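Local coordinates for protein Old Yellow Enzyme (Pichia, PDB 6AGZ) that binds flavin mononucleotide in a TIM barrel and, as an old yellow enzyme, probably catalyses the asymmetric reduction of enone compounds, at residues L29-T34 / S51-R56; I65-F70 / E91-I96; K95-V100 / S105-Q110. One frame throughout, in Å; residues are numbered along the deposited sequence.

Overall arrangement
All three contacts are buried and join the first three strands of the parallel eight-stranded barrel to the helices behind them. Interaction 1 sets helix 47-57 against strand 29-31, with aromatic rings and an arginine chain as the filling. Interactions 2 and 3 use one helix, 87-102, with centres about 7 Å apart: its earlier part sends a tryptophan onto two threonines and a glutamate of strand 63-70, and its later part lays valines on an isoleucine of strand 106-112. Of the three, interaction 3 alone has a direct hydrogen bond between its segments. A tyrosine-glutamate hydrogen bond ties interaction 1 to interaction 2, and each contact also sends residues to the flavin.

Interaction 1 (L29-T34 / S51-R56); sequences LVFPPT and SYYSQR. With FMN (flavin mononucleotide), chain C.
Strand 29-31 and helix 51-56 run almost exactly antiparallel, at 177°, with their axes 11.7 Å apart; Phe-31 and Arg-56 are the facing pair, and side chains fill the gap. Phe-31 does most of the touching. Its CG lies anti to the backbone N (chi1 -174°), which sends the ring to the helix, where CZ comes to 3.1 Å from Tyr-52 OH. That hydroxyl sits at the edge of the phenyl ring, near its plane, and the two side chains cross at about a right angle. Arg-56 adds its aliphatic part, CD lying 3.7 Å from Phe-31 CE2, while NH1 turns back to Tyr-52 O at 2.9 Å and Tyr-52 CE1 lies over one face of the guanidinium. NE is bound to Phe-346 O. This is the first strand-helix pair of the TIM barrel, and the chain beyond the strand enters the flavin pocket. There Pro-33 O accepts a hydrogen bond of 2.8 Å from FMN O2'. Thr-34 rests CG2 3.6 Å from FMN C6, and its OG1 binds Pro-32 O from above the carbonyl plane. A water donates a hydrogen bond to Thr-34 O and is also hydrogen-bonded to Tyr-52 OH, linking pocket loop and helix.

Interaction 2 (I65-F70 / E91-I96); sequences ITEATF and EAWKKI. With FMN (flavin mononucleotide), chain C.
Trp-93 points its six-membered ring from helix 87-102 at strand 63-70, within the second beta-alpha-beta unit of the TIM barrel, and meets three side chains there. Thr-66 comes from the opposite direction: its methyl CG2 stands 4.0 Å from Trp-93 CZ3, with CB near CH2. Thr-69 slides past the indole in the reverse sense, OG1 lying 3.7 Å from Trp-93 CZ2 and its methyl approaching NE1. Glu-67 crosses at a slant and brings OE2 to the ring edge, near the indole plane, 4.2 Å from Trp-93 CH2; carboxylate and indole are nearly perpendicular, 82° apart. Both carboxylate oxygens have polar partners elsewhere, OE2 at Tyr-53 OH and OE1 at Asn-39 ND2, which fixes the turn of this buried carboxylate against the ring. Met-49 of helix 47-57 and Met-109 of strand 106-112 also pack on the indole. On the flavin side of the same strand, Ala-68 CB lies 3.2 Å from FMN O4. Thr-66 OG1, placed between the backbone N and the carbonyl carbon (chi1 73°), and Thr-69 OG1 both donate to Glu-67 O, at 3.0 and 2.9 Å, reaching that oxygen from opposite faces of its carbonyl plane.

Interaction 3 (K95-V100 / S105-Q110); sequences KIVEEV and SHISMQ. With FMN (flavin mononucleotide), chain C.
Val-100 holds CG1 anti to its own N (chi1 166°), and Ile-107 does the same with CG1, torsions that bring the two branched chains together at about a right angle. Val-100 CG1 reaches 3.9 Å from Ile-107 CB, while its other methyl, CG2, approaches the Ile-107 CD1 end. Ile-107 CG2, set between the backbone N and the carbonyl carbon, turns to the preceding helical turn and lies 4.0 Å from Val-97 CG1, with Val-97 CG2 nearly as close. One isoleucine is thus gripped by two valines, three residues apart on the helix. Tyr-53 and Ala-57 of helix 47-57 also pack on Val-100, and Phe-181 on Val-97. Nearer the turn the contact becomes polar: Ser-105 N donates to Val-100 O at 3.2 Å and 155°, while Ser-105 OG bonds Ala-57 O. Helix 95-100 and strand 106-110 run at 151° with axes 8.2 Å apart, the short turn between them reversing the chain. At the far end of the segment Gln-110, extended beyond CG, meets the flavin with both ends of its amide: OE1 accepts from FMN N3 at 2.9 Å, and NE2 donates a nearly straight bond to FMN O2 at 2.9 Å, with Glu-185 OE2 a weak second partner. This is the helix-to-strand return of a beta-alpha-beta crossover in a TIM barrel, whose third strand delivers a glutamine to the pyrimidine edge of the FMN site.

Interaction 1 (L29-T34 / S51-R56)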
loop_
_atom_site.group_PDB
_atom_site.type_symbol
_atom_site.label_atom_id
_atom_site.label_comp_id
_atom_site.label_asym_id
_atom_site.label_seq_id
_atom_site.Cartn_x
_atom_site.Cartn_y
_atom_site.Cartn_z
ATOM N N LEU A 29 -10.978 23.296 8.600
ATOM C CA LEU A 29 -11.421 22.586 9.791
ATOM C C LEU A 29 -12.787 21.971 9.517
ATOM O O LEU A 29 -13.704 22.661 9.057
ATOM C CB LEU A 29 -11.491 23.535 10.989
ATOM C CG LEU A 29 -12.140 23.010 12.270
ATOM C CD1 LEU A 29 -11.277 21.939 12.920
ATOM C CD2 LEU A 29 -12.410 24.152 13.239
ATOM N N VAL A 30 -12.921 20.678 9.795
ATOM C CA VAL A 30 -14.116 19.919 9.452
ATOM C C VAL A 30 -14.704 19.313 10.717
ATOM O O VAL A 30 -13.971 18.828 11.585
ATOM C CB VAL A 30 -13.809 18.818 8.415
ATOM C CG1 VAL A 30 -15.069 18.034 8.069
ATOM C CG2 VAL A 30 -13.190 19.422 7.166
ATOM N N PHE A 31 -16.032 19.358 10.821
ATOM C CA PHE A 31 -16.773 18.601 11.819
ATOM C C PHE A 31 -17.096 17.239 11.217
ATOM O O PHE A 31 -18.020 17.125 10.401
ATOM C CB PHE A 31 -18.051 19.336 12.229
ATOM C CG PHE A 31 -18.801 18.681 13.359
ATOM C CD1 PHE A 31 -18.179 17.773 14.199
ATOM C CD2 PHE A 31 -20.138 18.979 13.578
ATOM C CE1 PHE A 31 -18.872 17.174 15.235
ATOM C CE2 PHE A 31 -20.836 18.384 14.612
ATOM C CZ PHE A 31 -20.203 17.481 15.441
ATOM N N PRO A 32 -16.359 16.194 11.579
ATOM C CA PRO A 32 -16.586 14.876 10.982
ATOM C C PRO A 32 -17.938 14.327 11.397
ATOM O O PRO A 32 -18.560 14.841 12.339
ATOM C CB PRO A 32 -15.435 14.025 11.552
ATOM C CG PRO A 32 -14.462 15.008 12.147
ATOM C CD PRO A 32 -15.293 16.162 12.592
ATOM N N PRO A 33 -18.436 13.298 10.712
ATOM C CA PRO A 33 -19.711 12.695 11.122
ATOM C C PRO A 33 -19.631 12.183 12.552
ATOM O O PRO A 33 -18.714 11.445 12.913
ATOM C CB PRO A 33 -19.904 11.553 10.117
ATOM C CG PRO A 33 -18.538 11.284 9.567
ATOM C CD PRO A 33 -17.858 12.615 9.543
ATOM N N THR A 34 -20.596 12.596 13.373
ATOM C CA THR A 34 -20.603 12.253 14.792
ATOM C C THR A 34 -22.017 11.851 15.189
ATOM O O THR A 34 -22.907 12.702 15.279
ATOM C CB THR A 34 -20.104 13.418 15.646
ATOM O OG1 THR A 34 -18.840 13.870 15.143
ATOM C CG2 THR A 34 -19.936 12.979 17.092
ATOM N N SER A 51 -30.527 23.561 16.050
ATOM C CA SER A 51 -29.681 24.480 16.805
ATOM C C SER A 51 -28.260 23.941 16.924
ATOM O O SER A 51 -27.286 24.706 16.871
ATOM C CB SER A 51 -30.283 24.724 18.189
ATOM O OG SER A 51 -29.407 25.490 18.998
ATOM N N TYR A 52 -28.130 22.621 17.061
ATOM C CA TYR A 52 -26.829 21.981 17.229
ATOM C C TYR A 52 -25.917 22.258 16.039
ATOM O O TYR A 52 -24.767 22.680 16.208
ATOM C CB TYR A 52 -27.043 20.480 17.433
ATOM C CG TYR A 52 -25.803 19.615 17.464
ATOM C CD1 TYR A 52 -25.061 19.468 18.628
ATOM C CD2 TYR A 52 -25.405 18.903 16.340
ATOM C CE1 TYR A 52 -23.940 18.660 18.663
ATOM C CE2 TYR A 52 -24.288 18.093 16.365
ATOM C CZ TYR A 52 -23.559 17.974 17.529
ATOM O OH TYR A 52 -22.445 17.167 17.558
ATOM N N TYR A 53 -26.416 22.032 14.823
ATOM C CA TYR A 53 -25.624 22.333 13.636
ATOM C C TYR A 53 -25.561 23.830 13.354
ATOM O O TYR A 53 -24.593 24.300 12.746
ATOM C CB TYR A 53 -26.186 21.594 12.423
ATOM C CG TYR A 53 -25.965 20.099 12.463
ATOM C CD1 TYR A 53 -24.736 19.550 12.125
ATOM C CD2 TYR A 53 -26.987 19.235 12.837
ATOM C CE1 TYR A 53 -24.528 18.183 12.161
ATOM C CE2 TYR A 53 -26.789 17.868 12.876
ATOM C CZ TYR A 53 -25.559 17.348 12.536
ATOM O OH TYR A 53 -25.358 15.986 12.573
ATOM N N SER A 54 -26.576 24.584 13.781
ATOM C CA SER A 54 -26.588 26.026 13.545
ATOM C C SER A 54 -25.451 26.713 14.287
ATOM O O SER A 54 -24.750 27.562 13.722
ATOM C CB SER A 54 -27.937 26.612 13.962
ATOM O OG SER A 54 -27.937 28.025 13.850
ATOM N N GLN A 55 -25.255 26.362 15.562
ATOM C CA GLN A 55 -24.182 26.978 16.338
ATOM C C GLN A 55 -22.812 26.660 15.754
ATOM O O GLN A 55 -21.894 27.483 15.843
ATOM C CB GLN A 55 -24.255 26.518 17.793
ATOM C CG GLN A 55 -25.544 26.893 18.502
ATOM C CD GLN A 55 -25.597 26.367 19.920
ATOM O OE1 GLN A 55 -24.588 26.353 20.626
ATOM N NE2 GLN A 55 -26.774 25.922 20.344
ATOM N N ARG A 56 -22.657 25.485 15.150
ATOM C CA ARG A 56 -21.388 25.079 14.566
ATOM C C ARG A 56 -21.208 25.577 13.141
ATOM O O ARG A 56 -20.085 25.545 12.625
ATOM C CB ARG A 56 -21.261 23.555 14.625
ATOM C CG ARG A 56 -21.042 23.075 16.045
ATOM C CD ARG A 56 -21.474 21.643 16.283
ATOM N NE ARG A 56 -21.206 21.267 17.668
ATOM C CZ ARG A 56 -21.976 21.611 18.697
ATOM N NH1 ARG A 56 -23.068 22.338 18.497
ATOM N NH2 ARG A 56 -21.654 21.234 19.927
HETATM N N1 FMN C . -17.426 8.444 12.360
HETATM C C2 FMN C . -18.203 8.169 11.250
HETATM O O2 FMN C . -17.669 7.968 10.160
HETATM N N3 FMN C . -19.577 8.116 11.359
HETATM C C4 FMN C . -20.178 8.340 12.580
HETATM O O4 FMN C . -21.403 8.295 12.686
HETATM C C4A FMN C . -19.399 8.616 13.695
HETATM N N5 FMN C . -20.002 8.838 14.911
HETATM C C5A FMN C . -19.236 9.117 16.022
HETATM C C6 FMN C . -19.854 9.339 17.246
HETATM C C7 FMN C . -19.090 9.619 18.371
HETATM C C7M FMN C . -19.758 9.862 19.691
HETATM C C8 FMN C . -17.706 9.675 18.274
HETATM C C8M FMN C . -16.879 9.977 19.489
HETATM C C9 FMN C . -17.089 9.450 17.051
HETATM C C9A FMN C . -17.852 9.171 15.919
HETATM N N10 FMN C . -17.242 8.945 14.698
HETATM C C10 FMN C . -18.016 8.668 13.586
HETATM C "C1'" FMN C . -15.746 9.014 14.577
HETATM C "C2'" FMN C . -15.366 10.483 14.367
HETATM O "O2'" FMN C . -15.939 10.943 13.163
HETATM C "C3'" FMN C . -13.857 10.722 14.350
HETATM O "O3'" FMN C . -13.275 10.052 13.255
HETATM C "C4'" FMN C . -13.213 10.257 15.653
HETATM O "O4'" FMN C . -13.958 10.740 16.748
HETATM C "C5'" FMN C . -11.779 10.752 15.784
HETATM O "O5'" FMN C . -11.750 12.156 15.648
HETATM P P FMN C . -11.446 13.085 16.927
HETATM O O1P FMN C . -10.170 12.615 17.585
HETATM O O2P FMN C . -11.286 14.521 16.491
HETATM O O3P FMN C . -12.598 12.978 17.898
HETATM O O HOH W 1 -23.125 15.318 15.351
#

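Interaction 2 (I65-F70 / E91-I96)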
loop_
_atom_site.group_PDB
_atom_site.type_symbol
_atom_site.label_atom_id
_atom_site.label_comp_id
_atom_site.label_asym_id
_atom_site.label_seq_id
_atom_site.Cartn_x
_atom_site.Cartn_y
_atom_site.Cartn_z
ATOM N N ILE A 65 -20.087 17.843 8.552
ATOM C CA ILE A 65 -20.553 16.551 8.065
ATOM C C ILE A 65 -21.554 16.006 9.070
ATOM O O ILE A 65 -21.264 15.942 10.270
ATOM C CB ILE A 65 -19.397 15.560 7.840
ATOM C CG1 ILE A 65 -18.313 16.196 6.970
ATOM C CG2 ILE A 65 -19.915 14.297 7.173
ATOM C CD1 ILE A 65 -17.150 15.277 6.678
ATOM N N THR A 66 -22.729 15.621 8.581
ATOM C CA THR A 66 -23.785 15.160 9.463
ATOM C C THR A 66 -23.410 13.836 10.114
ATOM O O THR A 66 -22.564 13.083 9.624
ATOM C CB THR A 66 -25.098 14.978 8.703
ATOM O OG1 THR A 66 -25.011 13.813 7.872
ATOM C CG2 THR A 66 -25.384 16.185 7.842
ATOM N N GLU A 67 -24.061 13.567 11.242
ATOM C CA GLU A 67 -24.087 12.229 11.808
ATOM C C GLU A 67 -24.455 11.215 10.732
ATOM O O GLU A 67 -25.217 11.511 9.807
ATOM C CB GLU A 67 -25.104 12.179 12.945
ATOM C CG GLU A 67 -26.465 12.704 12.511
ATOM C CD GLU A 67 -27.281 13.263 13.653
ATOM O OE1 GLU A 67 -28.008 12.483 14.303
ATOM O OE2 GLU A 67 -27.193 14.485 13.900
ATOM N N ALA A 68 -23.892 10.016 10.848
ATOM C CA ALA A 68 -24.172 8.962 9.883
ATOM C C ALA A 68 -25.672 8.704 9.796
ATOM O O ALA A 68 -26.329 8.431 10.805
ATOM C CB ALA A 68 -23.428 7.689 10.273
ATOM N N THR A 69 -26.210 8.796 8.583
ATOM C CA THR A 69 -27.647 8.826 8.351
ATOM C C THR A 69 -28.062 7.621 7.519
ATOM O O THR A 69 -27.471 7.356 6.466
ATOM C CB THR A 69 -28.050 10.125 7.643
ATOM O OG1 THR A 69 -27.791 11.242 8.504
ATOM C CG2 THR A 69 -29.521 10.107 7.274
ATOM N N PHE A 70 -29.077 6.900 7.993
ATOM C CA PHE A 70 -29.590 5.748 7.263
ATOM C C PHE A 70 -30.184 6.183 5.928
ATOM O O PHE A 70 -30.981 7.124 5.867
ATOM C CB PHE A 70 -30.652 5.024 8.095
ATOM C CG PHE A 70 -30.176 4.591 9.453
ATOM C CD1 PHE A 70 -28.916 4.040 9.621
ATOM C CD2 PHE A 70 -30.992 4.736 10.565
ATOM C CE1 PHE A 70 -28.479 3.642 10.872
ATOM C CE2 PHE A 70 -30.560 4.342 11.818
ATOM C CZ PHE A 70 -29.303 3.794 11.973
ATOM N N GLU A 91 -37.671 16.802 4.568
ATOM C CA GLU A 91 -38.031 18.172 4.924
ATOM C C GLU A 91 -37.180 18.674 6.084
ATOM O O GLU A 91 -36.595 19.765 6.019
ATOM C CB GLU A 91 -39.517 18.254 5.281
ATOM C CG GLU A 91 -40.469 17.859 4.167
ATOM C CD GLU A 91 -41.887 17.645 4.667
ATOM O OE1 GLU A 91 -42.469 18.591 5.236
ATOM O OE2 GLU A 91 -42.415 16.525 4.500
ATOM N N ALA A 92 -37.097 17.882 7.158
ATOM C CA ALA A 92 -36.321 18.288 8.327
ATOM C C ALA A 92 -34.859 18.527 7.965
ATOM O O ALA A 92 -34.292 19.586 8.276
ATOM C CB ALA A 92 -36.440 17.229 9.424
ATOM N N TRP A 93 -34.231 17.552 7.299
ATOM C CA TRP A 93 -32.838 17.728 6.899
ATOM C C TRP A 93 -32.676 18.932 5.981
ATOM O O TRP A 93 -31.669 19.646 6.055
ATOM C CB TRP A 93 -32.312 16.462 6.221
ATOM C CG TRP A 93 -31.838 15.419 7.185
ATOM C CD1 TRP A 93 -32.322 14.151 7.325
ATOM C CD2 TRP A 93 -30.789 15.557 8.154
ATOM N NE1 TRP A 93 -31.635 13.489 8.315
ATOM C CE2 TRP A 93 -30.691 14.330 8.839
ATOM C CE3 TRP A 93 -29.922 16.598 8.505
ATOM C CZ2 TRP A 93 -29.760 14.116 9.856
ATOM C CZ3 TRP A 93 -29.000 16.383 9.514
ATOM C CH2 TRP A 93 -28.926 15.151 10.177
ATOM N N LYS A 94 -33.660 19.178 5.113
ATOM C CA LYS A 94 -33.611 20.351 4.247
ATOM C C LYS A 94 -33.577 21.636 5.066
ATOM O O LYS A 94 -32.832 22.568 4.742
ATOM C CB LYS A 94 -34.807 20.355 3.296
ATOM C CG LYS A 94 -34.800 21.497 2.289
ATOM C CD LYS A 94 -36.050 21.473 1.420
ATOM C CE LYS A 94 -35.921 22.408 0.225
ATOM N NZ LYS A 94 -35.796 23.836 0.624
ATOM N N LYS A 95 -34.374 21.701 6.136
ATOM C CA LYS A 95 -34.355 22.888 6.984
ATOM C C LYS A 95 -33.015 23.038 7.696
ATOM O O LYS A 95 -32.490 24.156 7.816
ATOM C CB LYS A 95 -35.508 22.832 7.985
ATOM C CG LYS A 95 -36.874 22.913 7.322
ATOM C CD LYS A 95 -38.005 22.693 8.309
ATOM C CE LYS A 95 -39.350 22.941 7.648
ATOM N NZ LYS A 95 -40.461 22.969 8.637
ATOM N N ILE A 96 -32.436 21.925 8.161
ATOM C CA ILE A 96 -31.110 21.995 8.773
ATOM C C ILE A 96 -30.087 22.535 7.778
ATOM O O ILE A 96 -29.263 23.396 8.115
ATOM C CB ILE A 96 -30.693 20.618 9.325
ATOM C CG1 ILE A 96 -31.579 20.223 10.507
ATOM C CG2 ILE A 96 -29.228 20.631 9.741
ATOM C CD1 ILE A 96 -31.151 18.940 11.188
HETATM N N1 FMN C . -17.426 8.444 12.360
HETATM C C2 FMN C . -18.203 8.169 11.250
HETATM O O2 FMN C . -17.669 7.968 10.160
HETATM N N3 FMN C . -19.577 8.116 11.359
HETATM C C4 FMN C . -20.178 8.340 12.580
HETATM O O4 FMN C . -21.403 8.295 12.686
HETATM C C4A FMN C . -19.399 8.616 13.695
HETATM N N5 FMN C . -20.002 8.838 14.911
HETATM C C5A FMN C . -19.236 9.117 16.022
HETATM C C6 FMN C . -19.854 9.339 17.246
HETATM C C7 FMN C . -19.090 9.619 18.371
HETATM C C7M FMN C . -19.758 9.862 19.691
HETATM C C8 FMN C . -17.706 9.675 18.274
HETATM C C8M FMN C . -16.879 9.977 19.489
HETATM C C9 FMN C . -17.089 9.450 17.051
HETATM C C9A FMN C . -17.852 9.171 15.919
HETATM N N10 FMN C . -17.242 8.945 14.698
HETATM C C10 FMN C . -18.016 8.668 13.586
HETATM C "C1'" FMN C . -15.746 9.014 14.577
HETATM C "C2'" FMN C . -15.366 10.483 14.367
HETATM O "O2'" FMN C . -15.939 10.943 13.163
HETATM C "C3'" FMN C . -13.857 10.722 14.350
HETATM O "O3'" FMN C . -13.275 10.052 13.255
HETATM C "C4'" FMN C . -13.213 10.257 15.653
HETATM O "O4'" FMN C . -13.958 10.740 16.748
HETATM C "C5'" FMN C . -11.779 10.752 15.784
HETATM O "O5'" FMN C . -11.750 12.156 15.648
HETATM P P FMN C . -11.446 13.085 16.927
HETATM O O1P FMN C . -10.170 12.615 17.585
HETATM O O2P FMN C . -11.286 14.521 16.491
HETATM O O3P FMN C . -12.598 12.978 17.898
#

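Interaction 3 (K95-V100 / S105-Q110)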
loop_
_atom_site.group_PDB
_atom_site.type_symbol
_atom_site.label_atom_id
_atom_site.label_comp_id
_atom_site.label_asym_id
_atom_site.label_seq_id
_atom_site.Cartn_x
_atom_site.Cartn_y
_atom_site.Cartn_z
ATOM N N LYS A 95 -34.374 21.701 6.136
ATOM C CA LYS A 95 -34.355 22.888 6.984
ATOM C C LYS A 95 -33.015 23.038 7.696
ATOM O O LYS A 95 -32.490 24.156 7.816
ATOM C CB LYS A 95 -35.508 22.832 7.985
ATOM C CG LYS A 95 -36.874 22.913 7.322
ATOM C CD LYS A 95 -38.005 22.693 8.309
ATOM C CE LYS A 95 -39.350 22.941 7.648
ATOM N NZ LYS A 95 -40.461 22.969 8.637
ATOM N N ILE A 96 -32.436 21.925 8.161
ATOM C CA ILE A 96 -31.110 21.995 8.773
ATOM C C ILE A 96 -30.087 22.535 7.778
ATOM O O ILE A 96 -29.263 23.396 8.115
ATOM C CB ILE A 96 -30.693 20.618 9.325
ATOM C CG1 ILE A 96 -31.579 20.223 10.507
ATOM C CG2 ILE A 96 -29.228 20.631 9.741
ATOM C CD1 ILE A 96 -31.151 18.940 11.188
ATOM N N VAL A 97 -30.134 22.050 6.534
ATOM C CA VAL A 97 -29.201 22.513 5.510
ATOM C C VAL A 97 -29.388 23.999 5.245
ATOM O O VAL A 97 -28.414 24.755 5.134
ATOM C CB VAL A 97 -29.373 21.692 4.219
ATOM C CG1 VAL A 97 -28.497 22.252 3.113
ATOM C CG2 VAL A 97 -29.037 20.244 4.470
ATOM N N GLU A 98 -30.643 24.443 5.136
ATOM C CA GLU A 98 -30.907 25.852 4.865
ATOM C C GLU A 98 -30.378 26.738 5.983
ATOM O O GLU A 98 -29.853 27.829 5.726
ATOM C CB GLU A 98 -32.404 26.075 4.659
ATOM C CG GLU A 98 -32.942 25.465 3.375
ATOM C CD GLU A 98 -34.446 25.585 3.257
ATOM O OE1 GLU A 98 -35.093 25.983 4.248
ATOM O OE2 GLU A 98 -34.983 25.280 2.172
ATOM N N GLU A 99 -30.496 26.286 7.235
ATOM C CA GLU A 99 -29.944 27.072 8.334
ATOM C C GLU A 99 -28.419 27.077 8.303
ATOM O O GLU A 99 -27.795 28.120 8.535
ATOM C CB GLU A 99 -30.453 26.546 9.673
ATOM C CG GLU A 99 -29.757 27.148 10.889
ATOM C CD GLU A 99 -30.107 28.608 11.125
ATOM O OE1 GLU A 99 -30.972 29.151 10.405
ATOM O OE2 GLU A 99 -29.513 29.217 12.040
ATOM N N VAL A 100 -27.803 25.927 8.018
ATOM C CA VAL A 100 -26.344 25.862 7.947
ATOM C C VAL A 100 -25.818 26.802 6.866
ATOM O O VAL A 100 -24.818 27.503 7.064
ATOM C CB VAL A 100 -25.882 24.411 7.712
ATOM C CG1 VAL A 100 -24.420 24.373 7.293
ATOM C CG2 VAL A 100 -26.095 23.579 8.969
ATOM N N SER A 105 -21.878 28.517 6.314
ATOM C CA SER A 105 -21.083 27.301 6.265
ATOM C C SER A 105 -21.643 26.356 5.207
ATOM O O SER A 105 -22.603 26.668 4.497
ATOM C CB SER A 105 -21.036 26.628 7.637
ATOM O OG SER A 105 -20.371 27.448 8.582
ATOM N N HIS A 106 -21.024 25.182 5.109
ATOM C CA HIS A 106 -21.397 24.166 4.141
ATOM C C HIS A 106 -21.469 22.822 4.850
ATOM O O HIS A 106 -20.840 22.615 5.891
ATOM C CB HIS A 106 -20.396 24.122 2.980
ATOM C CG HIS A 106 -19.964 25.478 2.513
ATOM N ND1 HIS A 106 -20.528 26.107 1.426
ATOM C CD2 HIS A 106 -19.028 26.330 2.996
ATOM C CE1 HIS A 106 -19.955 27.285 1.254
ATOM N NE2 HIS A 106 -19.041 27.445 2.194
ATOM N N ILE A 107 -22.246 21.902 4.286
ATOM C CA ILE A 107 -22.569 20.662 4.981
ATOM C C ILE A 107 -22.623 19.501 3.994
ATOM O O ILE A 107 -23.129 19.636 2.874
ATOM C CB ILE A 107 -23.891 20.793 5.768
ATOM C CG1 ILE A 107 -24.138 19.552 6.627
ATOM C CG2 ILE A 107 -25.065 21.066 4.831
ATOM C CD1 ILE A 107 -25.219 19.747 7.665
ATOM N N SER A 108 -22.076 18.364 4.418
ATOM C CA SER A 108 -22.170 17.099 3.707
ATOM C C SER A 108 -22.885 16.090 4.595
ATOM O O SER A 108 -22.744 16.116 5.820
ATOM C CB SER A 108 -20.779 16.569 3.328
ATOM O OG SER A 108 -20.838 15.217 2.905
ATOM N N MET A 109 -23.664 15.207 3.980
ATOM C CA MET A 109 -24.362 14.154 4.706
ATOM C C MET A 109 -23.654 12.825 4.482
ATOM O O MET A 109 -23.444 12.416 3.335
ATOM C CB MET A 109 -25.826 14.047 4.280
ATOM C CG MET A 109 -26.469 12.736 4.726
ATOM S SD MET A 109 -28.258 12.648 4.529
ATOM C CE MET A 109 -28.811 13.588 5.946
ATOM N N GLN A 110 -23.292 12.156 5.573
ATOM C CA GLN A 110 -22.741 10.811 5.500
ATOM C C GLN A 110 -23.882 9.803 5.519
ATOM O O GLN A 110 -24.784 9.893 6.357
ATOM C CB GLN A 110 -21.778 10.545 6.657
ATOM C CG GLN A 110 -20.999 9.247 6.504
ATOM C CD GLN A 110 -20.298 8.826 7.780
ATOM O OE1 GLN A 110 -20.900 8.802 8.852
ATOM N NE2 GLN A 110 -19.017 8.491 7.671
HETATM N N1 FMN C . -17.426 8.444 12.360
HETATM C C2 FMN C . -18.203 8.169 11.250
HETATM O O2 FMN C . -17.669 7.968 10.160
HETATM N N3 FMN C . -19.577 8.116 11.359
HETATM C C4 FMN C . -20.178 8.340 12.580
HETATM O O4 FMN C . -21.403 8.295 12.686
HETATM C C4A FMN C . -19.399 8.616 13.695
HETATM N N5 FMN C . -20.002 8.838 14.911
HETATM C C5A FMN C . -19.236 9.117 16.022
HETATM C C6 FMN C . -19.854 9.339 17.246
HETATM C C7 FMN C . -19.090 9.619 18.371
HETATM C C7M FMN C . -19.758 9.862 19.691
HETATM C C8 FMN C . -17.706 9.675 18.274
HETATM C C8M FMN C . -16.879 9.977 19.489
HETATM C C9 FMN C . -17.089 9.450 17.051
HETATM C C9A FMN C . -17.852 9.171 15.919
HETATM N N10 FMN C . -17.242 8.945 14.698
HETATM C C10 FMN C . -18.016 8.668 13.586
HETATM C "C1'" FMN C . -15.746 9.014 14.577
HETATM C "C2'" FMN C . -15.366 10.483 14.367
HETATM O "O2'" FMN C . -15.939 10.943 13.163
HETATM C "C3'" FMN C . -13.857 10.722 14.350
HETATM O "O3'" FMN C . -13.275 10.052 13.255
HETATM C "C4'" FMN C . -13.213 10.257 15.653
HETATM O "O4'" FMN C . -13.958 10.740 16.748
HETATM C "C5'" FMN C . -11.779 10.752 15.784
HETATM O "O5'" FMN C . -11.750 12.156 15.648
HETATM P P FMN C . -11.446 13.085 16.927
HETATM O O1P FMN C . -10.170 12.615 17.585
HETATM O O2P FMN C . -11.286 14.521 16.491
HETATM O O3P FMN C . -12.598 12.978 17.898
#